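Local coordinates for cellulosome protein dockerin type I (Clostridium thermocellum, PDB 2WZ8) that probably binds carbohydrate as the calcium-containing family 35 carbohydrate-binding module of a cellulosomal protein, at residues A[64-69]-A[142-147]; A[100-105]-A[114-119]; A[9-14]-A[52-57]; A[35-40]-A[138-143]. All blocks are in the same frame, centred on the assembly; numbering follows the deposited sequence.

From the N terminus, 9-14 opens interaction 3 and 35-40 opens interaction 4 before 52-57 closes interaction 3, so the two loops cross. Residues 64-69 then open interaction 1. Interaction 2 opens at 100-105 and closes at 114-119, a short excursion lying within the spans of both interaction 1 and interaction 4. These two longer loops end together on strand 140-147, where they share Asp142 and Lys143. Interaction 1 joins neighbouring strands of one sheet, while interactions 2 and 3 reach across to the other sheet at well-separated places, their centres about 17 Å apart. Interaction 4 ties in the hairpin 25-28/36-39, and calcium links interactions 1, 3 and 4.

Interaction 1 (A[64-69]-A[142-147]); sequences MVVQFA and DKIAIA. With CA (calcium ion), chain B.
A classic beta bulge, in which Asp142 and Lys143 both face Gln67, ends an otherwise regular antiparallel pairing of two central strands in one sheet of the module. Beyond the bulge the register is strict: Val65 and Ala145 form a hydrogen-bonded pair, with Val65 N to Ala145 O at 2.8 Å and Ala145 N to Val65 O at 2.9 Å. At the bulge itself Gln67 N donates to Lys143 O (2.9 Å), whereas Gln67 O takes its hydrogen from Asp142 N (2.8 Å), so one residue is served by two. On the buried face, Met64 carries the packing. Its CG, anti to the backbone N (chi1 177°), and its CB both lie against Ile146 CD1, CB at 4.0 Å, and the sulfur SD reaches Ile144 CD1 at 3.9 Å; farther on, the CG2 methyls of Val66 and Ile144 meet. Ile146 and Ile144 also touch Val54 and Phe51 of the opposing sheet, which places this face in the core. The other face is partly exposed. There the Gln67 side chain lies beside that of Asp142, pointing the same way, and its CB packs on Lys143 CG. At this same bulge Asp142 binds the calcium ion through its backbone O (2.5 Å) and its carboxylate OD1 (2.2 Å), a calcium site at a classic beta bulge within the beta-sandwich typical of these carbohydrate-binding modules.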
# COMPACT_ATOMS: atom_id res chain seq x y z
N MET A 64 -9.11 -5.68 1.66
CA MET A 64 -8.39 -4.50 1.16
C MET A 64 -7.79 -4.87 -0.19
O MET A 64 -6.93 -5.77 -0.31
CB MET A 64 -7.28 -4.07 2.11
CG MET A 64 -6.48 -2.90 1.56
SD MET A 64 -5.24 -2.25 2.70
CE MET A 64 -4.12 -3.63 2.94
N VAL A 65 -8.29 -4.22 -1.21
CA VAL A 65 -7.81 -4.43 -2.56
C VAL A 65 -6.71 -3.38 -2.82
O VAL A 65 -6.98 -2.17 -2.81
CB VAL A 65 -8.93 -4.23 -3.62
CG1 VAL A 65 -8.38 -4.57 -5.03
CG2 VAL A 65 -10.16 -5.06 -3.29
N VAL A 66 -5.51 -3.86 -3.03
CA VAL A 66 -4.34 -3.00 -3.23
C VAL A 66 -3.99 -2.99 -4.70
O VAL A 66 -3.76 -4.05 -5.30
CB VAL A 66 -3.13 -3.49 -2.40
CG1 VAL A 66 -1.90 -2.58 -2.58
CG2 VAL A 66 -3.47 -3.62 -0.89
N GLN A 67 -3.95 -1.80 -5.27
CA GLN A 67 -3.50 -1.61 -6.66
C GLN A 67 -2.06 -1.12 -6.64
O GLN A 67 -1.75 -0.15 -5.99
CB GLN A 67 -4.40 -0.67 -7.44
CG GLN A 67 -4.01 -0.57 -8.92
CD GLN A 67 -5.10 -0.05 -9.80
OE1 GLN A 67 -4.98 1.03 -10.42
NE2 GLN A 67 -6.17 -0.81 -9.89
N PHE A 68 -1.21 -1.84 -7.35
CA PHE A 68 0.24 -1.70 -7.19
C PHE A 68 0.99 -2.02 -8.48
O PHE A 68 0.43 -2.68 -9.38
CB PHE A 68 0.73 -2.62 -6.05
CG PHE A 68 0.69 -4.08 -6.40
CD1 PHE A 68 1.80 -4.72 -6.93
CD2 PHE A 68 -0.50 -4.80 -6.28
CE1 PHE A 68 1.76 -6.03 -7.32
CE2 PHE A 68 -0.56 -6.11 -6.70
CZ PHE A 68 0.58 -6.73 -7.20
N ALA A 69 2.26 -1.61 -8.53
CA ALA A 69 3.19 -2.00 -9.59
C ALA A 69 4.44 -2.59 -8.96
O ALA A 69 4.90 -2.13 -7.94
CB ALA A 69 3.51 -0.85 -10.52
N ASP A 142 -0.55 2.42 -5.80
CA ASP A 142 -1.40 3.37 -6.54
C ASP A 142 -2.59 3.87 -5.70
O ASP A 142 -2.86 5.08 -5.56
CB ASP A 142 -1.85 2.70 -7.84
CG ASP A 142 -2.67 3.60 -8.74
OD1 ASP A 142 -2.79 4.82 -8.46
OD2 ASP A 142 -3.11 3.08 -9.79
N LYS A 143 -3.32 2.91 -5.17
CA LYS A 143 -4.52 3.14 -4.36
C LYS A 143 -4.89 1.85 -3.64
O LYS A 143 -4.37 0.79 -3.94
CB LYS A 143 -5.71 3.62 -5.22
CG LYS A 143 -6.12 2.67 -6.29
CD LYS A 143 -7.46 3.06 -6.91
CE LYS A 143 -7.81 2.22 -8.11
NZ LYS A 143 -9.19 2.49 -8.67
N ILE A 144 -5.79 1.99 -2.68
CA ILE A 144 -6.47 0.86 -2.03
C ILE A 144 -7.97 1.07 -2.06
O ILE A 144 -8.47 2.18 -2.19
CB ILE A 144 -5.96 0.64 -0.58
CG1 ILE A 144 -6.41 1.74 0.37
CG2 ILE A 144 -4.41 0.42 -0.51
CD1 ILE A 144 -6.05 1.48 1.81
N ALA A 145 -8.69 -0.05 -1.96
CA ALA A 145 -10.12 -0.04 -1.79
C ALA A 145 -10.51 -0.98 -0.69
O ALA A 145 -9.89 -2.02 -0.53
CB ALA A 145 -10.81 -0.43 -3.10
N ILE A 146 -11.52 -0.59 0.07
CA ILE A 146 -11.99 -1.42 1.17
C ILE A 146 -13.37 -1.93 0.82
O ILE A 146 -14.27 -1.14 0.50
CB ILE A 146 -12.08 -0.61 2.48
CG1 ILE A 146 -10.71 -0.04 2.85
CG2 ILE A 146 -12.64 -1.45 3.65
CD1 ILE A 146 -9.68 -1.08 3.25
N ALA A 147 -13.52 -3.24 0.85
CA ALA A 147 -14.80 -3.90 0.58
C ALA A 147 -15.24 -4.76 1.78
O ALA A 147 -14.42 -5.48 2.38
CB ALA A 147 -14.60 -4.73 -0.65
CA CA B . -3.06 6.80 -7.44

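Interaction 2 (A[100-105]-A[114-119]). With MG (magnesium ion), chain C.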
# COMPACT_ATOMS: atom_id res chain seq x y z
N HIS A 100 3.02 -9.41 3.29
CA HIS A 100 2.45 -9.86 2.03
C HIS A 100 3.48 -9.82 0.92
O HIS A 100 4.20 -8.83 0.77
CB HIS A 100 1.25 -8.99 1.66
CG HIS A 100 0.39 -9.58 0.58
ND1 HIS A 100 -0.54 -10.58 0.84
CD2 HIS A 100 0.28 -9.29 -0.73
CE1 HIS A 100 -1.15 -10.89 -0.29
NE2 HIS A 100 -0.66 -10.14 -1.26
N TYR A 101 3.53 -10.89 0.15
CA TYR A 101 4.38 -10.96 -1.03
C TYR A 101 3.56 -10.63 -2.25
O TYR A 101 2.58 -11.30 -2.57
CB TYR A 101 5.04 -12.33 -1.20
CG TYR A 101 6.15 -12.59 -0.22
CD1 TYR A 101 7.46 -12.23 -0.53
CD2 TYR A 101 5.91 -13.19 1.00
CE1 TYR A 101 8.49 -12.45 0.33
CE2 TYR A 101 6.98 -13.44 1.90
CZ TYR A 101 8.26 -13.05 1.53
OH TYR A 101 9.36 -13.27 2.35
N PHE A 102 3.94 -9.52 -2.87
CA PHE A 102 3.26 -8.98 -4.06
C PHE A 102 3.93 -9.48 -5.32
O PHE A 102 5.15 -9.33 -5.52
CB PHE A 102 3.32 -7.46 -4.03
CG PHE A 102 2.37 -6.84 -3.06
CD1 PHE A 102 1.12 -6.45 -3.47
CD2 PHE A 102 2.74 -6.61 -1.74
CE1 PHE A 102 0.21 -5.89 -2.56
CE2 PHE A 102 1.86 -5.99 -0.86
CZ PHE A 102 0.60 -5.64 -1.28
N PHE A 103 3.10 -10.05 -6.19
CA PHE A 103 3.53 -10.59 -7.48
C PHE A 103 4.10 -9.50 -8.39
O PHE A 103 4.03 -8.30 -8.14
CB PHE A 103 2.42 -11.40 -8.18
CG PHE A 103 1.16 -10.62 -8.52
CD1 PHE A 103 1.14 -9.74 -9.60
CD2 PHE A 103 -0.01 -10.77 -7.78
CE1 PHE A 103 -0.02 -9.07 -9.92
CE2 PHE A 103 -1.15 -10.05 -8.11
CZ PHE A 103 -1.16 -9.22 -9.16
N ASN A 104 4.75 -9.96 -9.45
CA ASN A 104 5.39 -9.07 -10.38
C ASN A 104 4.41 -8.66 -11.49
O ASN A 104 3.79 -9.51 -12.15
CB ASN A 104 6.64 -9.75 -10.94
CG ASN A 104 7.68 -8.78 -11.44
OD1 ASN A 104 7.56 -8.28 -12.55
ND2 ASN A 104 8.72 -8.52 -10.64
N THR A 105 4.30 -7.36 -11.71
CA THR A 105 3.46 -6.81 -12.78
C THR A 105 4.22 -6.59 -14.10
O THR A 105 3.63 -6.18 -15.11
CB THR A 105 2.81 -5.49 -12.37
OG1 THR A 105 3.84 -4.49 -12.25
CG2 THR A 105 2.02 -5.62 -11.10
N ASP A 114 -4.21 -6.99 -5.81
CA ASP A 114 -4.24 -8.17 -4.93
C ASP A 114 -4.99 -7.82 -3.66
O ASP A 114 -5.16 -6.65 -3.33
CB ASP A 114 -2.83 -8.67 -4.61
CG ASP A 114 -2.80 -10.13 -4.23
OD1 ASP A 114 -3.85 -10.86 -4.29
OD2 ASP A 114 -1.70 -10.58 -3.84
N ILE A 115 -5.49 -8.84 -3.00
CA ILE A 115 -6.35 -8.68 -1.84
C ILE A 115 -5.67 -9.16 -0.59
O ILE A 115 -5.04 -10.23 -0.53
CB ILE A 115 -7.68 -9.44 -2.02
CG1 ILE A 115 -8.39 -8.97 -3.30
CG2 ILE A 115 -8.60 -9.31 -0.76
CD1 ILE A 115 -9.59 -9.86 -3.76
N ILE A 116 -5.83 -8.34 0.43
CA ILE A 116 -5.31 -8.60 1.76
C ILE A 116 -6.42 -8.37 2.78
O ILE A 116 -7.03 -7.32 2.79
CB ILE A 116 -4.12 -7.68 2.14
CG1 ILE A 116 -2.96 -7.79 1.13
CG2 ILE A 116 -3.63 -7.98 3.54
CD1 ILE A 116 -1.92 -6.75 1.31
N ASP A 117 -6.65 -9.34 3.64
CA ASP A 117 -7.69 -9.18 4.66
C ASP A 117 -7.13 -8.34 5.81
O ASP A 117 -5.99 -8.50 6.23
CB ASP A 117 -8.16 -10.54 5.19
CG ASP A 117 -9.09 -11.28 4.23
OD1 ASP A 117 -9.59 -10.73 3.24
OD2 ASP A 117 -9.35 -12.48 4.50
N VAL A 118 -7.95 -7.42 6.29
CA VAL A 118 -7.59 -6.55 7.39
C VAL A 118 -8.73 -6.46 8.40
O VAL A 118 -9.89 -6.38 8.02
CB VAL A 118 -7.19 -5.13 6.89
CG1 VAL A 118 -5.89 -5.19 6.09
CG2 VAL A 118 -8.32 -4.44 6.10
N TYR A 119 -8.38 -6.44 9.69
CA TYR A 119 -9.35 -6.22 10.75
C TYR A 119 -9.37 -4.75 11.12
O TYR A 119 -8.34 -4.17 11.51
CB TYR A 119 -9.05 -7.07 12.01
CG TYR A 119 -10.19 -6.97 13.00
CD1 TYR A 119 -11.27 -7.84 12.92
CD2 TYR A 119 -10.23 -5.97 13.95
CE1 TYR A 119 -12.30 -7.76 13.79
CE2 TYR A 119 -11.30 -5.86 14.83
CZ TYR A 119 -12.34 -6.75 14.71
OH TYR A 119 -13.40 -6.70 15.60
MG MG C . -4.34 -12.87 -3.87
O HOH W 1 0.83 -11.34 -4.63
O HOH W 2 -2.03 -13.25 -3.44
O HOH W 3 -4.45 -12.45 -1.82
O HOH W 4 -6.32 -12.05 -4.04
O HOH W 5 -4.16 -13.02 -6.02
O HOH W 6 -4.87 -14.74 -3.50
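His100 and Asp114 meet by a nearly straight hydrogen bond, NE2 to OD2 at 2.8 Å, between strands whose backbones are too far apart to pair. The packed part of the contact lies beneath the imidazole. Ile116 reaches tip to tip toward it and sets CG1 over the ring centre, 3.7 Å from the centroid, a CH-pi contact only 10° off the ring normal. Its terminal methyl, CD1, meets Phe102 CZ at 3.8 Å, the Ile116 and Phe102 side chains crossing at about a right angle. At its edge the same His100 ring gives the NE2 hydrogen in plane to the carboxylate, which is met from above its own plane. Two sheets of the beta-sandwich are joined here, since 98-102 is the outermost strand of one and 112-120 of the other; Phe68 packs edge-to-face on Phe102 and Phe103 between them. The looser side is made of water and metal. Asp114 OD1 binds the magnesium ion at 2.1 Å, and five waters complete six ligands. OD2 receives three donors: His100 NE2, one of the magnesium waters (2.7 Å) and another water, which also donates to Tyr101 O and accepts from Phe103 N. Such a concentration of donors and a nearby cation would probably favour the charged carboxylate. A further magnesium water donates to Ile115 O at 2.6 Å.

Interaction 3 (A[9-14]-A[52-57]); sequences NVYEAE and NNVYVP. With CA (calcium ion), chain B.
Tyr11 reaches across from one sheet of the beta-sandwich to the other and takes a hydrogen bond from a backbone amide: Tyr55 N donates to its hydroxyl OH at 3.1 Å, close to straight at 163°. Strands 9-12 and 52-56 run almost antiparallel, yet their axes stay 8.2 Å apart, so side chains must fill the interval. A second bond lies alongside: Asn9 ND2 donates to Tyr55 O at 3.0 Å, more bent, with the acceptor near the amide plane. Tyr55 therefore has both its backbone N and its O gripped by side chains of the opposite strand. The phenol ring is also packed. Val54 CG2 sits over its centre, 4.3 Å above the plane, while Val54 CG1 touches CE2 at 3.9 Å. The ring's CG stands anti to the carbonyl carbon of Tyr11, beside the backbone N (chi1 -53°). Outward from this first shell, the strand carrying Asn9 and Tyr11 is fixed by backbone hydrogen bonds to Ile146 and Ile144, and Val54 packs on Ile146. Phe51, on the same strand as Val54, also touches Tyr11. Where strand 9-12 ends, the chain enters the calcium site. Glu12 supplies a single oxygen, OE1 at 2.3 Å, whereas Glu14 grips the ion with both carboxylate oxygens, OE1 lying 2.5 Å from it.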
# COMPACT_ATOMS: atom_id res chain seq x y z
N ASN A 9 -15.17 2.15 0.41
CA ASN A 9 -14.35 3.38 0.20
C ASN A 9 -13.07 3.09 -0.66
O ASN A 9 -12.49 2.01 -0.60
CB ASN A 9 -14.00 4.02 1.58
CG ASN A 9 -15.15 4.89 2.17
OD1 ASN A 9 -15.66 5.77 1.49
ND2 ASN A 9 -15.53 4.66 3.45
N VAL A 10 -12.68 4.03 -1.52
CA VAL A 10 -11.38 4.02 -2.24
C VAL A 10 -10.51 5.16 -1.77
O VAL A 10 -10.99 6.28 -1.57
CB VAL A 10 -11.58 4.14 -3.75
CG1 VAL A 10 -10.27 4.21 -4.49
CG2 VAL A 10 -12.50 2.96 -4.25
N TYR A 11 -9.23 4.87 -1.59
CA TYR A 11 -8.23 5.83 -1.13
C TYR A 11 -6.99 5.78 -2.02
O TYR A 11 -6.31 4.76 -2.13
CB TYR A 11 -7.82 5.56 0.32
CG TYR A 11 -9.00 5.45 1.26
CD1 TYR A 11 -9.49 6.58 1.89
CD2 TYR A 11 -9.66 4.25 1.45
CE1 TYR A 11 -10.60 6.50 2.75
CE2 TYR A 11 -10.79 4.17 2.29
CZ TYR A 11 -11.23 5.29 2.95
OH TYR A 11 -12.34 5.20 3.76
N GLU A 12 -6.70 6.93 -2.62
CA GLU A 12 -5.49 7.05 -3.43
C GLU A 12 -4.28 7.08 -2.52
O GLU A 12 -4.29 7.72 -1.47
CB GLU A 12 -5.52 8.32 -4.28
CG GLU A 12 -6.58 8.28 -5.35
CD GLU A 12 -6.32 7.31 -6.53
OE1 GLU A 12 -5.21 6.74 -6.64
OE2 GLU A 12 -7.28 7.15 -7.35
N ALA A 13 -3.20 6.42 -2.93
CA ALA A 13 -1.98 6.43 -2.14
C ALA A 13 -1.46 7.88 -1.93
O ALA A 13 -0.96 8.26 -0.88
CB ALA A 13 -0.93 5.57 -2.82
N GLU A 14 -1.59 8.67 -2.98
CA GLU A 14 -1.12 10.06 -3.02
C GLU A 14 -2.05 11.07 -2.36
O GLU A 14 -1.78 12.26 -2.34
CB GLU A 14 -0.89 10.51 -4.46
CG GLU A 14 -2.17 10.55 -5.33
CD GLU A 14 -2.52 9.26 -6.06
OE1 GLU A 14 -2.07 8.15 -5.63
OE2 GLU A 14 -3.27 9.32 -7.05
N ASN A 52 -4.39 7.40 6.36
CA ASN A 52 -5.06 7.92 7.48
C ASN A 52 -6.57 7.94 7.13
O ASN A 52 -7.02 8.24 6.00
CB ASN A 52 -4.55 9.33 7.84
CG ASN A 52 -3.10 9.35 8.21
OD1 ASN A 52 -2.66 8.52 9.03
ND2 ASN A 52 -2.32 10.32 7.63
N ASN A 53 -7.32 7.70 8.15
CA ASN A 53 -8.76 7.87 8.15
C ASN A 53 -9.44 6.99 7.13
O ASN A 53 -10.29 7.41 6.35
CB ASN A 53 -9.13 9.34 7.98
CG ASN A 53 -8.54 10.19 9.09
OD1 ASN A 53 -7.81 11.19 8.81
ND2 ASN A 53 -8.76 9.80 10.31
N VAL A 54 -9.09 5.73 7.21
CA VAL A 54 -9.82 4.69 6.48
C VAL A 54 -11.04 4.35 7.33
O VAL A 54 -10.95 3.77 8.40
CB VAL A 54 -8.92 3.47 6.23
CG1 VAL A 54 -9.71 2.30 5.59
CG2 VAL A 54 -7.70 3.90 5.38
N TYR A 55 -12.19 4.75 6.83
CA TYR A 55 -13.43 4.72 7.60
C TYR A 55 -14.31 3.56 7.21
O TYR A 55 -14.66 3.39 6.03
CB TYR A 55 -14.23 6.02 7.39
CG TYR A 55 -15.45 6.07 8.26
CD1 TYR A 55 -15.43 6.69 9.51
CD2 TYR A 55 -16.61 5.47 7.86
CE1 TYR A 55 -16.56 6.71 10.31
CE2 TYR A 55 -17.73 5.48 8.65
CZ TYR A 55 -17.70 6.10 9.88
OH TYR A 55 -18.86 6.14 10.65
N VAL A 56 -14.72 2.81 8.24
CA VAL A 56 -15.78 1.80 8.10
C VAL A 56 -16.79 1.92 9.23
O VAL A 56 -16.46 2.35 10.32
CB VAL A 56 -15.22 0.37 8.03
CG1 VAL A 56 -14.40 0.15 6.76
CG2 VAL A 56 -14.45 0.00 9.29
N PRO A 57 -18.05 1.54 8.98
CA PRO A 57 -19.08 1.72 10.00
C PRO A 57 -19.11 0.63 11.08
O PRO A 57 -19.77 0.79 12.11
CB PRO A 57 -20.37 1.62 9.19
CG PRO A 57 -20.02 0.74 8.08
CD PRO A 57 -18.64 1.14 7.69
CA CA B . -3.06 6.80 -7.44

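Interaction 4 (A[35-40]-A[138-143]); sequences GQYVGW and APNIDK. With CA (calcium ion), chain B.
Tyr37 and Asn140 cross obliquely, with the phenol ring and the side-chain amide turned only 21° from parallel. The contact falls on the CD1 and CE1 atoms of the ring: CE1 of Tyr37 approaches Asn140 ND2 to 3.5 Å and CD1 lies 3.7 Å from Asn140 CB. Nearer the backbone, Tyr37 CB lies 3.4 Å from Ile141 O. On the other branch of the amide, Asn140 OD1 lies 3.5 Å from Gly39 CA and receives a hydrogen bond from a water at 2.7 Å; that water accepts one from Trp40 N and stands over a face of the indole, offset toward the rim. Next to the Tyr37-Asn140 pair, Val38 and Ile141 form a single antiparallel hydrogen-bonded bridge, Val38 N to Ile141 O (2.9 Å) and Ile141 N to Val38 O. At the far end Gln36 O and Asp142 OD1 come within 3.1 Å of each other because both bind calcium. Strand 36-39, paired with 25-28 in a two-stranded hairpin, is thus joined to the start of strand 140-147, whose Ile141 packs on Val66 and Phe68 of strand 60-69.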
# COMPACT_ATOMS: atom_id res chain seq x y z
N GLY A 35 -3.53 9.64 -11.66
CA GLY A 35 -2.30 10.10 -12.27
C GLY A 35 -1.08 10.16 -11.38
O GLY A 35 -0.03 10.69 -11.76
N GLN A 36 -1.18 9.53 -10.24
CA GLN A 36 -0.04 9.47 -9.30
C GLN A 36 -0.03 8.15 -8.55
O GLN A 36 -1.07 7.45 -8.43
CB GLN A 36 -0.11 10.60 -8.25
CG GLN A 36 0.01 12.02 -8.75
CD GLN A 36 -0.05 12.99 -7.56
OE1 GLN A 36 0.92 13.15 -6.86
NE2 GLN A 36 -1.19 13.58 -7.32
N TYR A 37 1.12 7.88 -7.94
CA TYR A 37 1.36 6.72 -7.06
C TYR A 37 2.37 7.13 -6.01
O TYR A 37 2.91 8.25 -6.04
CB TYR A 37 1.82 5.49 -7.83
CG TYR A 37 3.20 5.67 -8.39
CD1 TYR A 37 4.32 5.23 -7.69
CD2 TYR A 37 3.39 6.32 -9.60
CE1 TYR A 37 5.58 5.46 -8.16
CE2 TYR A 37 4.69 6.54 -10.09
CZ TYR A 37 5.75 6.09 -9.37
OH TYR A 37 7.04 6.30 -9.83
N VAL A 38 2.59 6.24 -5.04
CA VAL A 38 3.65 6.45 -4.04
C VAL A 38 4.72 5.40 -4.23
O VAL A 38 4.44 4.22 -4.29
CB VAL A 38 3.08 6.49 -2.60
CG1 VAL A 38 4.22 6.54 -1.59
CG2 VAL A 38 2.21 7.68 -2.44
N GLY A 39 5.96 5.86 -4.35
CA GLY A 39 7.14 5.01 -4.55
C GLY A 39 8.10 5.14 -3.40
O GLY A 39 7.93 5.96 -2.49
N TRP A 40 9.17 4.38 -3.53
CA TRP A 40 10.31 4.33 -2.60
C TRP A 40 9.86 4.03 -1.18
O TRP A 40 10.36 4.59 -0.20
CB TRP A 40 11.17 5.59 -2.72
CG TRP A 40 11.71 5.65 -4.09
CD1 TRP A 40 11.19 6.35 -5.16
CD2 TRP A 40 12.78 4.87 -4.63
NE1 TRP A 40 11.89 6.07 -6.30
CE2 TRP A 40 12.87 5.17 -6.01
CE3 TRP A 40 13.65 3.94 -4.09
CZ2 TRP A 40 13.80 4.56 -6.85
CZ3 TRP A 40 14.60 3.35 -4.92
CH2 TRP A 40 14.67 3.68 -6.28
N ALA A 138 8.91 -2.41 -0.83
CA ALA A 138 7.51 -2.71 -1.16
C ALA A 138 7.21 -2.37 -2.62
O ALA A 138 7.94 -1.62 -3.24
CB ALA A 138 6.55 -1.90 -0.26
N PRO A 139 6.16 -2.95 -3.18
CA PRO A 139 5.73 -2.44 -4.48
C PRO A 139 5.37 -0.96 -4.38
O PRO A 139 5.09 -0.42 -3.30
CB PRO A 139 4.46 -3.24 -4.77
CG PRO A 139 3.94 -3.60 -3.45
CD PRO A 139 5.13 -3.82 -2.58
N ASN A 140 5.33 -0.33 -5.55
CA ASN A 140 4.75 1.02 -5.67
C ASN A 140 3.23 0.88 -5.50
O ASN A 140 2.61 0.00 -6.08
CB ASN A 140 5.08 1.64 -7.02
CG ASN A 140 6.54 1.93 -7.19
OD1 ASN A 140 7.30 1.89 -6.22
ND2 ASN A 140 6.94 2.25 -8.40
N ILE A 141 2.64 1.75 -4.69
CA ILE A 141 1.22 1.68 -4.35
C ILE A 141 0.47 2.80 -5.03
O ILE A 141 0.83 3.97 -4.90
CB ILE A 141 0.97 1.67 -2.85
CG1 ILE A 141 1.82 0.59 -2.16
CG2 ILE A 141 -0.54 1.55 -2.53
CD1 ILE A 141 1.44 -0.78 -2.42
N ASP A 142 -0.55 2.42 -5.80
CA ASP A 142 -1.40 3.37 -6.54
C ASP A 142 -2.59 3.87 -5.70
O ASP A 142 -2.86 5.08 -5.56
CB ASP A 142 -1.85 2.70 -7.84
CG ASP A 142 -2.67 3.60 -8.74
OD1 ASP A 142 -2.79 4.82 -8.46
OD2 ASP A 142 -3.11 3.08 -9.79
N LYS A 143 -3.32 2.91 -5.17
CA LYS A 143 -4.52 3.14 -4.36
C LYS A 143 -4.89 1.85 -3.64
O LYS A 143 -4.37 0.79 -3.94
CB LYS A 143 -5.71 3.62 -5.22
CG LYS A 143 -6.12 2.67 -6.29
CD LYS A 143 -7.46 3.06 -6.91
CE LYS A 143 -7.81 2.22 -8.11
NZ LYS A 143 -9.19 2.49 -8.67
CA CA B . -3.06 6.80 -7.44
O HOH W 7 9.74 3.07 -6.06